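PDB 1EWQ: DNA mismatch repair protein MutS from Thermus aquaticus, which takes part in DNA mismatch repair, binding mismatched DNA and hydrolysing ATP weakly. Local coordinates for residues Ile435-Val440 with Glu451-Tyr456; Ala410-His415 with Ala493-Arg498; Glu577-Thr582 with Arg707-His712; Ser657-Asp662 with Ala689-Ala694. All coordinates share one frame; numbering follows the deposited sequence.

Interaction 1 (Ile435-Val440 with Glu451-Tyr456); sequences IPTLKV and EVTRPY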
loop_
_atom_site.group_PDB
_atom_site.type_symbol
_atom_site.label_atom_id
_atom_site.label_comp_id
_atom_site.label_asym_id
_atom_site.label_seq_id
_atom_site.Cartn_x
_atom_site.Cartn_y
_atom_site.Cartn_z
ATOM N N ILE C 435 -36.662 -10.529 54.166
ATOM C CA ILE C 435 -35.293 -10.525 53.673
ATOM C C ILE C 435 -35.067 -9.193 52.950
ATOM O O ILE C 435 -35.390 -9.042 51.773
ATOM C CB ILE C 435 -35.064 -11.698 52.707
ATOM C CG1 ILE C 435 -35.552 -12.997 53.354
ATOM C CG2 ILE C 435 -33.586 -11.809 52.362
ATOM C CD1 ILE C 435 -35.449 -14.214 52.458
ATOM N N PRO C 436 -34.498 -8.205 53.657
ATOM C CA PRO C 436 -34.235 -6.875 53.099
ATOM C C PRO C 436 -33.505 -6.812 51.759
ATOM O O PRO C 436 -33.883 -6.027 50.893
ATOM C CB PRO C 436 -33.469 -6.175 54.225
ATOM C CG PRO C 436 -32.753 -7.307 54.890
ATOM C CD PRO C 436 -33.842 -8.350 54.967
ATOM N N THR C 437 -32.472 -7.630 51.581
ATOM C CA THR C 437 -31.719 -7.611 50.331
ATOM C C THR C 437 -32.289 -8.476 49.205
ATOM O O THR C 437 -31.642 -8.654 48.174
ATOM C CB THR C 437 -30.256 -8.021 50.565
ATOM O OG1 THR C 437 -30.215 -9.273 51.261
ATOM C CG2 THR C 437 -29.534 -6.958 51.379
ATOM N N LEU C 438 -33.491 -9.017 49.390
ATOM C CA LEU C 438 -34.106 -9.842 48.346
ATOM C C LEU C 438 -34.241 -8.995 47.086
ATOM O O LEU C 438 -34.472 -7.789 47.157
ATOM C CB LEU C 438 -35.484 -10.344 48.788
ATOM C CG LEU C 438 -36.305 -11.178 47.794
ATOM C CD1 LEU C 438 -37.349 -11.977 48.545
ATOM C CD2 LEU C 438 -36.963 -10.274 46.747
ATOM N N LYS C 439 -34.093 -9.626 45.931
ATOM C CA LYS C 439 -34.197 -8.891 44.685
ATOM C C LYS C 439 -34.887 -9.633 43.565
ATOM O O LYS C 439 -34.890 -10.857 43.523
ATOM C CB LYS C 439 -32.799 -8.453 44.212
ATOM C CG LYS C 439 -32.301 -7.185 44.897
ATOM C CD LYS C 439 -30.962 -6.704 44.344
ATOM C CE LYS C 439 -29.836 -7.665 44.682
ATOM N NZ LYS C 439 -28.504 -7.143 44.245
ATOM N N VAL C 440 -35.497 -8.864 42.672
ATOM C CA VAL C 440 -36.134 -9.412 41.486
ATOM C C VAL C 440 -35.180 -9.011 40.366
ATOM O O VAL C 440 -34.987 -7.826 40.102
ATOM C CB VAL C 440 -37.517 -8.786 41.213
ATOM C CG1 VAL C 440 -37.945 -9.094 39.775
ATOM C CG2 VAL C 440 -38.545 -9.343 42.197
ATOM N N GLU C 451 -34.103 -13.271 43.955
ATOM C CA GLU C 451 -32.743 -13.577 44.376
ATOM C C GLU C 451 -32.520 -13.314 45.865
ATOM O O GLU C 451 -32.834 -12.238 46.372
ATOM C CB GLU C 451 -31.756 -12.744 43.546
ATOM C CG GLU C 451 -30.284 -13.046 43.791
ATOM C CD GLU C 451 -29.364 -12.083 43.051
ATOM O OE1 GLU C 451 -29.118 -10.967 43.569
ATOM O OE2 GLU C 451 -28.896 -12.433 41.944
ATOM N N VAL C 452 -31.981 -14.316 46.553
ATOM C CA VAL C 452 -31.682 -14.232 47.983
ATOM C C VAL C 452 -30.234 -14.663 48.187
ATOM O O VAL C 452 -29.755 -15.589 47.532
ATOM C CB VAL C 452 -32.598 -15.171 48.814
ATOM C CG1 VAL C 452 -32.155 -15.177 50.272
ATOM C CG2 VAL C 452 -34.055 -14.715 48.720
ATOM N N THR C 453 -29.538 -13.987 49.093
ATOM C CA THR C 453 -28.144 -14.308 49.403
ATOM C C THR C 453 -28.049 -15.423 50.452
ATOM O O THR C 453 -28.990 -15.656 51.216
ATOM C CB THR C 453 -27.404 -13.086 49.957
ATOM O OG1 THR C 453 -28.039 -12.662 51.172
ATOM C CG2 THR C 453 -27.424 -11.951 48.946
ATOM N N ARG C 454 -26.892 -16.082 50.481
ATOM C CA ARG C 454 -26.609 -17.181 51.395
ATOM C C ARG C 454 -27.088 -17.001 52.834
ATOM O O ARG C 454 -27.711 -17.902 53.387
ATOM C CB ARG C 454 -25.102 -17.490 51.394
ATOM C CG ARG C 454 -24.711 -18.713 52.231
ATOM C CD ARG C 454 -23.230 -19.029 52.091
ATOM N NE ARG C 454 -22.899 -19.543 50.762
ATOM C CZ ARG C 454 -23.290 -20.725 50.295
ATOM N NH1 ARG C 454 -24.031 -21.531 51.043
ATOM N NH2 ARG C 454 -22.941 -21.100 49.073
ATOM N N PRO C 455 -26.819 -15.836 53.454
ATOM C CA PRO C 455 -27.252 -15.606 54.835
ATOM C C PRO C 455 -28.756 -15.761 55.081
ATOM O O PRO C 455 -29.194 -15.854 56.233
ATOM C CB PRO C 455 -26.759 -14.185 55.122
ATOM C CG PRO C 455 -25.531 -14.086 54.278
ATOM C CD PRO C 455 -26.001 -14.706 52.978
ATOM N N TYR C 456 -29.554 -15.783 54.021
ATOM C CA TYR C 456 -30.989 -15.941 54.214
ATOM C C TYR C 456 -31.563 -17.212 53.599
ATOM O O TYR C 456 -32.779 -17.351 53.521
ATOM C CB TYR C 456 -31.750 -14.730 53.667
ATOM C CG TYR C 456 -31.378 -13.421 54.327
ATOM C CD1 TYR C 456 -30.301 -12.664 53.865
ATOM C CD2 TYR C 456 -32.087 -12.949 55.434
ATOM C CE1 TYR C 456 -29.942 -11.473 54.490
ATOM C CE2 TYR C 456 -31.736 -11.757 56.068
ATOM C CZ TYR C 456 -30.664 -11.027 55.595
ATOM O OH TYR C 456 -30.292 -9.865 56.239
HETATM O O HOH W 1 -31.171 -11.687 49.754
HETATM O O HOH W 2 -29.906 -10.511 46.694
HETATM O O HOH W 3 -27.372 -9.351 42.775
#

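Interaction 2 (Ala410-His415 with Ala493-Arg498); sequences ALRAAH and ALIRRR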
loop_
_atom_site.group_PDB
_atom_site.type_symbol
_atom_site.label_atom_id
_atom_site.label_comp_id
_atom_site.label_asym_id
_atom_site.label_seq_id
_atom_site.Cartn_x
_atom_site.Cartn_y
_atom_site.Cartn_z
ATOM N N ALA C 410 -50.375 1.240 22.491
ATOM C CA ALA C 410 -51.149 0.321 23.313
ATOM C C ALA C 410 -50.178 -0.765 23.759
ATOM O O ALA C 410 -50.168 -1.165 24.921
ATOM C CB ALA C 410 -52.291 -0.296 22.496
ATOM N N LEU C 411 -49.351 -1.217 22.818
ATOM C CA LEU C 411 -48.373 -2.259 23.083
ATOM C C LEU C 411 -47.312 -1.836 24.098
ATOM O O LEU C 411 -46.960 -2.613 24.987
ATOM C CB LEU C 411 -47.705 -2.694 21.776
ATOM C CG LEU C 411 -48.582 -3.441 20.765
ATOM C CD1 LEU C 411 -47.823 -3.615 19.458
ATOM C CD2 LEU C 411 -48.985 -4.802 21.327
ATOM N N ARG C 412 -46.804 -0.612 23.966
ATOM C CA ARG C 412 -45.783 -0.117 24.891
ATOM C C ARG C 412 -46.355 0.081 26.291
ATOM O O ARG C 412 -45.703 -0.227 27.288
ATOM C CB ARG C 412 -45.189 1.207 24.399
ATOM C CG ARG C 412 -44.313 1.112 23.151
ATOM C CD ARG C 412 -43.034 1.931 23.356
ATOM N NE ARG C 412 -42.352 2.296 22.116
ATOM C CZ ARG C 412 -42.837 3.146 21.216
ATOM N NH1 ARG C 412 -44.018 3.724 21.412
ATOM N NH2 ARG C 412 -42.134 3.429 20.125
ATOM N N ALA C 413 -47.574 0.603 26.357
ATOM C CA ALA C 413 -48.243 0.842 27.632
ATOM C C ALA C 413 -48.298 -0.440 28.448
ATOM O O ALA C 413 -47.916 -0.463 29.616
ATOM C CB ALA C 413 -49.656 1.364 27.385
ATOM N N ALA C 414 -48.775 -1.505 27.814
ATOM C CA ALA C 414 -48.895 -2.803 28.456
ATOM C C ALA C 414 -47.531 -3.361 28.857
ATOM O O ALA C 414 -47.429 -4.141 29.807
ATOM C CB ALA C 414 -49.609 -3.780 27.526
ATOM N N HIS C 415 -46.485 -2.965 28.135
ATOM C CA HIS C 415 -45.140 -3.436 28.447
ATOM C C HIS C 415 -44.630 -2.742 29.710
ATOM O O HIS C 415 -43.984 -3.365 30.549
ATOM C CB HIS C 415 -44.172 -3.153 27.293
ATOM C CG HIS C 415 -42.777 -3.625 27.557
ATOM N ND1 HIS C 415 -42.409 -4.951 27.466
ATOM C CD2 HIS C 415 -41.674 -2.958 27.966
ATOM C CE1 HIS C 415 -41.141 -5.079 27.809
ATOM N NE2 HIS C 415 -40.672 -3.884 28.117
ATOM N N ALA C 493 -42.442 -9.003 21.600
ATOM C CA ALA C 493 -42.468 -9.558 20.251
ATOM C C ALA C 493 -43.443 -8.782 19.357
ATOM O O ALA C 493 -43.164 -8.540 18.180
ATOM C CB ALA C 493 -42.855 -11.023 20.298
ATOM N N LEU C 494 -44.585 -8.395 19.917
ATOM C CA LEU C 494 -45.573 -7.645 19.156
ATOM C C LEU C 494 -45.068 -6.244 18.870
ATOM O O LEU C 494 -45.340 -5.685 17.808
ATOM C CB LEU C 494 -46.901 -7.555 19.911
ATOM C CG LEU C 494 -47.845 -8.755 19.828
ATOM C CD1 LEU C 494 -49.183 -8.368 20.441
ATOM C CD2 LEU C 494 -48.042 -9.175 18.372
ATOM N N ILE C 495 -44.339 -5.676 19.823
ATOM C CA ILE C 495 -43.805 -4.333 19.652
ATOM C C ILE C 495 -42.797 -4.274 18.498
ATOM O O ILE C 495 -42.851 -3.361 17.675
ATOM C CB ILE C 495 -43.157 -3.836 20.950
ATOM C CG1 ILE C 495 -44.241 -3.629 22.013
ATOM C CG2 ILE C 495 -42.403 -2.538 20.696
ATOM C CD1 ILE C 495 -43.709 -3.267 23.385
ATOM N N ARG C 496 -41.890 -5.246 18.419
ATOM C CA ARG C 496 -40.917 -5.254 17.328
ATOM C C ARG C 496 -41.644 -5.307 15.989
ATOM O O ARG C 496 -41.249 -4.639 15.039
ATOM C CB ARG C 496 -39.967 -6.450 17.422
ATOM C CG ARG C 496 -38.947 -6.371 18.539
ATOM C CD ARG C 496 -37.952 -7.525 18.439
ATOM N NE ARG C 496 -37.681 -8.124 19.743
ATOM C CZ ARG C 496 -38.484 -8.990 20.355
ATOM N NH1 ARG C 496 -39.616 -9.372 19.783
ATOM N NH2 ARG C 496 -38.156 -9.468 21.544
ATOM N N ARG C 497 -42.708 -6.105 15.923
ATOM C CA ARG C 497 -43.488 -6.237 14.697
ATOM C C ARG C 497 -44.123 -4.921 14.281
ATOM O O ARG C 497 -43.800 -4.372 13.229
ATOM C CB ARG C 497 -44.602 -7.278 14.847
ATOM C CG ARG C 497 -45.416 -7.401 13.560
ATOM C CD ARG C 497 -46.538 -8.416 13.609
ATOM N NE ARG C 497 -47.072 -8.621 12.263
ATOM C CZ ARG C 497 -48.056 -9.464 11.956
ATOM N NH1 ARG C 497 -48.630 -10.189 12.907
ATOM N NH2 ARG C 497 -48.455 -9.598 10.693
ATOM N N ARG C 498 -45.041 -4.432 15.107
ATOM C CA ARG C 498 -45.737 -3.180 14.836
ATOM C C ARG C 498 -44.775 -2.040 14.521
ATOM O O ARG C 498 -45.017 -1.254 13.608
ATOM C CB ARG C 498 -46.612 -2.794 16.034
ATOM C CG ARG C 498 -47.071 -1.334 16.053
ATOM C CD ARG C 498 -48.321 -1.078 15.208
ATOM N NE ARG C 498 -48.177 -1.435 13.802
ATOM C CZ ARG C 498 -48.679 -0.723 12.796
ATOM N NH1 ARG C 498 -49.355 0.388 13.035
ATOM N NH2 ARG C 498 -48.510 -1.128 11.548
#

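Interaction 3 (Glu577-Thr582 with Arg707-His712); sequences ELVLIT and RLKNLH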
loop_
_atom_site.group_PDB
_atom_site.type_symbol
_atom_site.label_atom_id
_atom_site.label_comp_id
_atom_site.label_asym_id
_atom_site.label_seq_id
_atom_site.Cartn_x
_atom_site.Cartn_y
_atom_site.Cartn_z
ATOM N N GLU C 577 -1.334 31.291 -32.862
ATOM C CA GLU C 577 0.098 31.449 -33.096
ATOM C C GLU C 577 0.961 30.285 -32.594
ATOM O O GLU C 577 0.551 29.522 -31.716
ATOM C CB GLU C 577 0.579 32.746 -32.431
ATOM C CG GLU C 577 0.035 34.015 -33.078
ATOM C CD GLU C 577 0.245 35.262 -32.228
ATOM O OE1 GLU C 577 -0.345 35.345 -31.128
ATOM O OE2 GLU C 577 0.999 36.161 -32.669
ATOM N N LEU C 578 2.150 30.154 -33.177
ATOM C CA LEU C 578 3.121 29.139 -32.782
ATOM C C LEU C 578 4.052 29.908 -31.848
ATOM O O LEU C 578 4.878 30.701 -32.302
ATOM C CB LEU C 578 3.909 28.657 -33.997
ATOM C CG LEU C 578 4.816 27.429 -33.894
ATOM C CD1 LEU C 578 6.053 27.696 -34.723
ATOM C CD2 LEU C 578 5.202 27.124 -32.470
ATOM N N VAL C 579 3.909 29.686 -30.547
ATOM C CA VAL C 579 4.712 30.393 -29.556
ATOM C C VAL C 579 5.860 29.552 -29.025
ATOM O O VAL C 579 5.646 28.602 -28.281
ATOM C CB VAL C 579 3.831 30.835 -28.358
ATOM C CG1 VAL C 579 4.682 31.486 -27.290
ATOM C CG2 VAL C 579 2.752 31.790 -28.832
ATOM N N LEU C 580 7.080 29.903 -29.399
ATOM C CA LEU C 580 8.240 29.157 -28.933
ATOM C C LEU C 580 8.752 29.830 -27.678
ATOM O O LEU C 580 8.813 31.064 -27.612
ATOM C CB LEU C 580 9.344 29.159 -29.984
ATOM C CG LEU C 580 9.026 28.520 -31.335
ATOM C CD1 LEU C 580 10.125 28.886 -32.308
ATOM C CD2 LEU C 580 8.907 26.999 -31.188
ATOM N N ILE C 581 9.110 29.018 -26.685
ATOM C CA ILE C 581 9.632 29.531 -25.428
ATOM C C ILE C 581 10.995 28.911 -25.158
ATOM O O ILE C 581 11.095 27.752 -24.758
ATOM C CB ILE C 581 8.693 29.201 -24.250
ATOM C CG1 ILE C 581 7.301 29.761 -24.537
ATOM C CG2 ILE C 581 9.250 29.776 -22.967
ATOM C CD1 ILE C 581 6.262 29.429 -23.495
ATOM N N THR C 582 12.040 29.693 -25.393
ATOM C CA THR C 582 13.405 29.237 -25.182
ATOM C C THR C 582 13.875 29.613 -23.777
ATOM O O THR C 582 13.175 30.300 -23.045
ATOM C CB THR C 582 14.358 29.846 -26.251
ATOM O OG1 THR C 582 14.025 31.225 -26.465
ATOM C CG2 THR C 582 14.229 29.096 -27.563
ATOM N N ARG C 707 3.205 33.431 -38.265
ATOM C CA ARG C 707 2.546 33.432 -36.969
ATOM C C ARG C 707 3.419 32.830 -35.868
ATOM O O ARG C 707 2.916 32.389 -34.836
ATOM C CB ARG C 707 1.210 32.693 -37.060
ATOM C CG ARG C 707 0.180 33.361 -37.968
ATOM C CD ARG C 707 -1.118 32.553 -38.004
ATOM N NE ARG C 707 -0.926 31.205 -38.552
ATOM C CZ ARG C 707 -0.876 30.918 -39.850
ATOM N NH1 ARG C 707 -1.013 31.879 -40.766
ATOM N NH2 ARG C 707 -0.678 29.667 -40.241
ATOM N N LEU C 708 4.730 32.811 -36.093
ATOM C CA LEU C 708 5.649 32.290 -35.095
ATOM C C LEU C 708 6.026 33.431 -34.166
ATOM O O LEU C 708 6.428 34.502 -34.620
ATOM C CB LEU C 708 6.908 31.716 -35.756
ATOM C CG LEU C 708 7.983 31.070 -34.864
ATOM C CD1 LEU C 708 8.987 30.302 -35.729
ATOM C CD2 LEU C 708 8.710 32.132 -34.068
ATOM N N LYS C 709 5.877 33.207 -32.865
ATOM C CA LYS C 709 6.225 34.215 -31.875
ATOM C C LYS C 709 7.253 33.662 -30.885
ATOM O O LYS C 709 7.178 32.504 -30.472
ATOM C CB LYS C 709 4.982 34.686 -31.111
ATOM C CG LYS C 709 5.297 35.752 -30.083
ATOM C CD LYS C 709 4.107 36.063 -29.169
ATOM C CE LYS C 709 2.985 36.771 -29.910
ATOM N NZ LYS C 709 1.869 37.075 -28.985
ATOM N N ASN C 710 8.209 34.500 -30.506
ATOM C CA ASN C 710 9.239 34.101 -29.567
ATOM C C ASN C 710 9.089 34.704 -28.172
ATOM O O ASN C 710 8.789 35.886 -28.009
ATOM C CB ASN C 710 10.623 34.450 -30.126
ATOM C CG ASN C 710 11.128 33.414 -31.113
ATOM O OD1 ASN C 710 11.282 32.241 -30.767
ATOM N ND2 ASN C 710 11.386 33.838 -32.345
ATOM N N LEU C 711 9.280 33.846 -27.175
ATOM C CA LEU C 711 9.250 34.197 -25.766
ATOM C C LEU C 711 10.394 33.386 -25.152
ATOM O O LEU C 711 10.918 32.466 -25.781
ATOM C CB LEU C 711 7.921 33.799 -25.106
ATOM C CG LEU C 711 6.649 34.580 -25.435
ATOM C CD1 LEU C 711 5.508 34.056 -24.570
ATOM C CD2 LEU C 711 6.858 36.067 -25.168
ATOM N N HIS C 712 10.791 33.731 -23.932
ATOM C CA HIS C 712 11.866 33.010 -23.275
ATOM C C HIS C 712 11.967 33.363 -21.810
ATOM O O HIS C 712 11.349 34.320 -21.331
ATOM C CB HIS C 712 13.224 33.304 -23.948
ATOM C CG HIS C 712 13.793 34.655 -23.617
ATOM N ND1 HIS C 712 13.257 35.832 -24.093
ATOM C CD2 HIS C 712 14.844 35.013 -22.840
ATOM C CE1 HIS C 712 13.951 36.855 -23.624
ATOM N NE2 HIS C 712 14.917 36.384 -22.859
HETATM O O HOH W 4 11.841 31.557 -28.218
#

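Interaction 4 (Ser657-Asp662 with Ala689-Ala694); sequences SLVLLD and AYTLFA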
loop_
_atom_site.group_PDB
_atom_site.type_symbol
_atom_site.label_atom_id
_atom_site.label_comp_id
_atom_site.label_asym_id
_atom_site.label_seq_id
_atom_site.Cartn_x
_atom_site.Cartn_y
_atom_site.Cartn_z
ATOM N N SER C 657 -7.561 24.385 -31.235
ATOM C CA SER C 657 -6.944 23.606 -30.176
ATOM C C SER C 657 -5.817 24.327 -29.478
ATOM O O SER C 657 -5.172 25.203 -30.051
ATOM C CB SER C 657 -6.428 22.275 -30.720
ATOM O OG SER C 657 -7.499 21.515 -31.241
ATOM N N LEU C 658 -5.616 23.965 -28.216
ATOM C CA LEU C 658 -4.529 24.512 -27.411
ATOM C C LEU C 658 -3.579 23.342 -27.338
ATOM O O LEU C 658 -3.931 22.300 -26.788
ATOM C CB LEU C 658 -4.993 24.885 -25.997
ATOM C CG LEU C 658 -3.863 25.279 -25.016
ATOM C CD1 LEU C 658 -3.209 26.581 -25.464
ATOM C CD2 LEU C 658 -4.410 25.438 -23.588
ATOM N N VAL C 659 -2.397 23.501 -27.921
ATOM C CA VAL C 659 -1.386 22.452 -27.926
ATOM C C VAL C 659 -0.198 22.889 -27.068
ATOM O O VAL C 659 0.300 24.008 -27.218
ATOM C CB VAL C 659 -0.898 22.181 -29.372
ATOM C CG1 VAL C 659 0.188 21.134 -29.363
ATOM C CG2 VAL C 659 -2.093 21.742 -30.263
ATOM N N LEU C 660 0.257 22.009 -26.176
ATOM C CA LEU C 660 1.381 22.312 -25.291
ATOM C C LEU C 660 2.521 21.327 -25.513
ATOM O O LEU C 660 2.415 20.167 -25.132
ATOM C CB LEU C 660 0.940 22.251 -23.821
ATOM C CG LEU C 660 -0.219 23.143 -23.341
ATOM C CD1 LEU C 660 -0.384 22.973 -21.817
ATOM C CD2 LEU C 660 0.054 24.591 -23.668
ATOM N N LEU C 661 3.604 21.783 -26.140
ATOM C CA LEU C 661 4.741 20.908 -26.402
ATOM C C LEU C 661 5.923 21.283 -25.526
ATOM O O LEU C 661 6.295 22.448 -25.410
ATOM C CB LEU C 661 5.141 20.954 -27.876
ATOM C CG LEU C 661 4.045 20.657 -28.909
ATOM C CD1 LEU C 661 4.678 20.617 -30.301
ATOM C CD2 LEU C 661 3.345 19.337 -28.588
ATOM N N ASP C 662 6.509 20.259 -24.920
ATOM C CA ASP C 662 7.629 20.408 -24.000
ATOM C C ASP C 662 8.851 19.666 -24.535
ATOM O O ASP C 662 8.975 18.454 -24.367
ATOM C CB ASP C 662 7.193 19.849 -22.637
ATOM C CG ASP C 662 8.277 19.922 -21.574
ATOM O OD1 ASP C 662 8.586 18.859 -20.973
ATOM O OD2 ASP C 662 8.797 21.028 -21.326
ATOM N N ALA C 689 -3.390 26.135 -34.770
ATOM C CA ALA C 689 -3.789 25.898 -33.386
ATOM C C ALA C 689 -2.983 26.868 -32.520
ATOM O O ALA C 689 -2.024 27.473 -32.995
ATOM C CB ALA C 689 -3.479 24.474 -32.986
ATOM N N TYR C 690 -3.395 27.046 -31.268
ATOM C CA TYR C 690 -2.662 27.913 -30.358
ATOM C C TYR C 690 -1.634 26.973 -29.735
ATOM O O TYR C 690 -1.974 26.126 -28.898
ATOM C CB TYR C 690 -3.570 28.477 -29.263
ATOM C CG TYR C 690 -4.739 29.317 -29.738
ATOM C CD1 TYR C 690 -5.745 28.767 -30.525
ATOM C CD2 TYR C 690 -4.869 30.653 -29.336
ATOM C CE1 TYR C 690 -6.866 29.522 -30.897
ATOM C CE2 TYR C 690 -5.976 31.416 -29.699
ATOM C CZ TYR C 690 -6.972 30.848 -30.476
ATOM O OH TYR C 690 -8.087 31.592 -30.817
ATOM N N THR C 691 -0.383 27.128 -30.144
ATOM C CA THR C 691 0.673 26.265 -29.667
ATOM C C THR C 691 1.754 26.944 -28.814
ATOM O O THR C 691 2.308 27.977 -29.197
ATOM C CB THR C 691 1.371 25.567 -30.871
ATOM O OG1 THR C 691 0.408 24.845 -31.651
ATOM C CG2 THR C 691 2.428 24.615 -30.389
ATOM N N LEU C 692 2.025 26.360 -27.647
ATOM C CA LEU C 692 3.094 26.837 -26.770
ATOM C C LEU C 692 4.120 25.706 -26.869
ATOM O O LEU C 692 3.832 24.558 -26.523
ATOM C CB LEU C 692 2.629 26.997 -25.319
ATOM C CG LEU C 692 1.701 28.152 -24.944
ATOM C CD1 LEU C 692 1.396 28.084 -23.450
ATOM C CD2 LEU C 692 2.354 29.487 -25.284
ATOM N N PHE C 693 5.307 26.032 -27.350
ATOM C CA PHE C 693 6.347 25.037 -27.543
ATOM C C PHE C 693 7.611 25.422 -26.798
ATOM O O PHE C 693 8.370 26.268 -27.271
ATOM C CB PHE C 693 6.628 24.912 -29.051
ATOM C CG PHE C 693 7.558 23.788 -29.431
ATOM C CD1 PHE C 693 7.658 23.391 -30.769
ATOM C CD2 PHE C 693 8.338 23.128 -28.478
ATOM C CE1 PHE C 693 8.510 22.360 -31.150
ATOM C CE2 PHE C 693 9.203 22.089 -28.851
ATOM C CZ PHE C 693 9.285 21.707 -30.190
ATOM N N ALA C 694 7.816 24.807 -25.631
ATOM C CA ALA C 694 9.005 25.043 -24.817
ATOM C C ALA C 694 10.118 24.198 -25.419
ATOM O O ALA C 694 9.955 22.983 -25.598
ATOM C CB ALA C 694 8.754 24.616 -23.375
#

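Interaction 1 (Ile435-Val440 with Glu451-Tyr456)
Ile435 lays its CG2 methyl over one face of the Tyr456 ring, 3.7 Å from the ring centroid, in a CH-pi contact. CG2 stands anti to the backbone N (CG1 at chi1 -50°), which turns it to the ring. The other branch ends in CD1, 4.0 Å from Val452 CG2. Pro436 CG lies 3.8 Å from Tyr456 OH. An alanine in place of Tyr456 would probably leave Ile435 CG2 without its aromatic cover and open a gap beside Pro436. Thr437 OG1 reaches the backbone N of Thr453 through a water. Leu438 turns its CA-H to Glu451 O. Lys439 and Glu451 form a hydrogen-bonded antiparallel pair, Lys439 N to Glu451 O at 2.9 Å and Glu451 N to Lys439 O at 2.6 Å. Their side chains run side by side. The ion pair between Lys439 NZ and Glu451 OE1 is long, and a water bridges it. Glu451 OE2 salt-bridges Arg475. This pairing belongs to the beta hairpin of strands 439-443 and 449-453, close to the bound DNA.

Interaction 2 (Ala410-His415 with Ala493-Arg498)
Leu411 fits against three residues of the 493-498 helix, Leu494, Ile495 and Arg498. The contact is mainly apolar and is carried by side chains, two of whose methyls also touch the opposite backbone. Leu411 CB lies 3.6 Å from Ile495 CG1. Its CD2 methyl lies 3.7 Å from Leu494 CD1, and the two leucine side chains cross at about a right angle. CG of Leu411 is anti to the carbonyl carbon (chi1 -68°), which carries CG toward Leu494 and Arg498. CD2 meets Leu494, while CD1 lies between Leu494 O and Arg498 CB, 3.7 Å from the latter. Ile495 reaches back with its CD1, which lies 3.9 Å from His415 CB and also approaches the backbone of Leu411 and Arg412.

Leu411 CD1 is 3.6 Å from Leu494 O, and Ile495 CD1 is 3.7 Å from Leu411 O.

The charged group of Arg498 turns away from this contact. Its chain bends at chi2 and chi3. The guanidinium forms salt bridges with Asp405, Glu501 and Glu505, so the arginine gives carbon to Leu411 and charge to its acidic neighbours.

The two segments run nearly antiparallel, at 155°, with axes 9.5 Å apart. They are parts of the long helices 406-433 and 479-511. Leu408 extends the packing onto Ile495, and Leu491 meets Ala414. Between these helices in the chain lies the four-stranded antiparallel sheet that includes strands 439-443 and 449-453.

Interaction 3 (Glu577-Thr582 with Arg707-His712)
Lys709 and Glu577 join their side chains at the start of two parallel strands in the P-loop NTPase domain of MutS. Strands 578-582 and 708-712 run in register, and five backbone bonds link them alternately. Leu580 N to Lys709 O, at 2.8 Å, is among them.

The side chain of Lys709 leaves the sheet on the face of Val579, Ile581 and Leu711. Its CB lies 4.3 Å from Val579 CG2. CG is anti to the backbone N (chi1 -179°), CD continues the extended course, and the bend at chi3 (-69°) sets CE. CE comes 3.5 Å from Glu577 OE2. At the tip NZ forms a salt bridge with Glu577 OE1, also at 3.5 Å. NZ has a stronger partner in the backbone oxygen of Glu573, so the lysine also reaches strand 570-574 of another sheet.

Farther along this face Leu711 CD1 packs on Val579 CG1 at 3.8 Å. On the other face Leu708 CD1 lies 3.9 Å from Leu580 CD1, and Leu578 lies beside Leu708, pointing the same way.

Strand 578-582 leads straight into the predicted ATP-binding loop, and Lys589 NZ bonds to Ile581 O. Thr582 OG1 bonds to the backbone N of Ala733. Asn710 ND2 bonds to Thr701 O. A water lies 2.8 Å from Thr582 OG1 and within bonding reach of Asn710 OD1 and Leu711 O, though it may not serve every acceptor at once.

Interaction 4 (Ser657-Asp662 with Ala689-Ala694)
Leu661 sets its CB over one face of the Phe693 ring, 4.2 Å from the ring centroid, in a CH-pi contact. Its CD1 lies 4.1 Å from Phe693 CD1. CG of Phe693 is anti to the backbone N (chi1 -172°), which puts CG 4.0 Å from Leu661 CB. A serine in place of Phe693 would probably leave Leu661 CB without its aromatic surface and open a gap on this side of the sheet. On the other face Leu692 and Leu660 lie side by side, with Leu692 CD1 3.7 Å from Leu660 CD2. Helix 589-603 covers both leucines. Tyr690 brings the edge of its ring to Ser657 O, with CD1 at 3.6 Å. That oxygen also accepts the backbone N-H of Tyr690, and the phenol OH bonds to Asp549 O. Five backbone bonds join the strands, including Leu661 N to Leu692 O at 2.8 Å. The strands and helix 670-687 form a beta-alpha-beta crossover of the P-loop NTPase core, where Asp662 touches Ser590 of the predicted ATP site.

Overall arrangement
Interactions 3 and 4 belong to one mixed sheet of the ATPase domain, where strands 578-582 and 690-694 are neighbours. Their centres are about 10 Å apart, and Val579 N and O probably bond to Thr691 O and Phe693 N. Interaction 4 is wholly buried and its cross-strand side-chain contacts are mainly apolar. Interaction 3 is partly buried and adds a salt bridge and water. Interactions 1 and 2 lie on the opposite side of the chain's centre, near the DNA. Interaction 2 is a surface contact of carbon groups between helices. Interaction 1, nested within its loop, mixes hairpin bonds with water, charge and a ring.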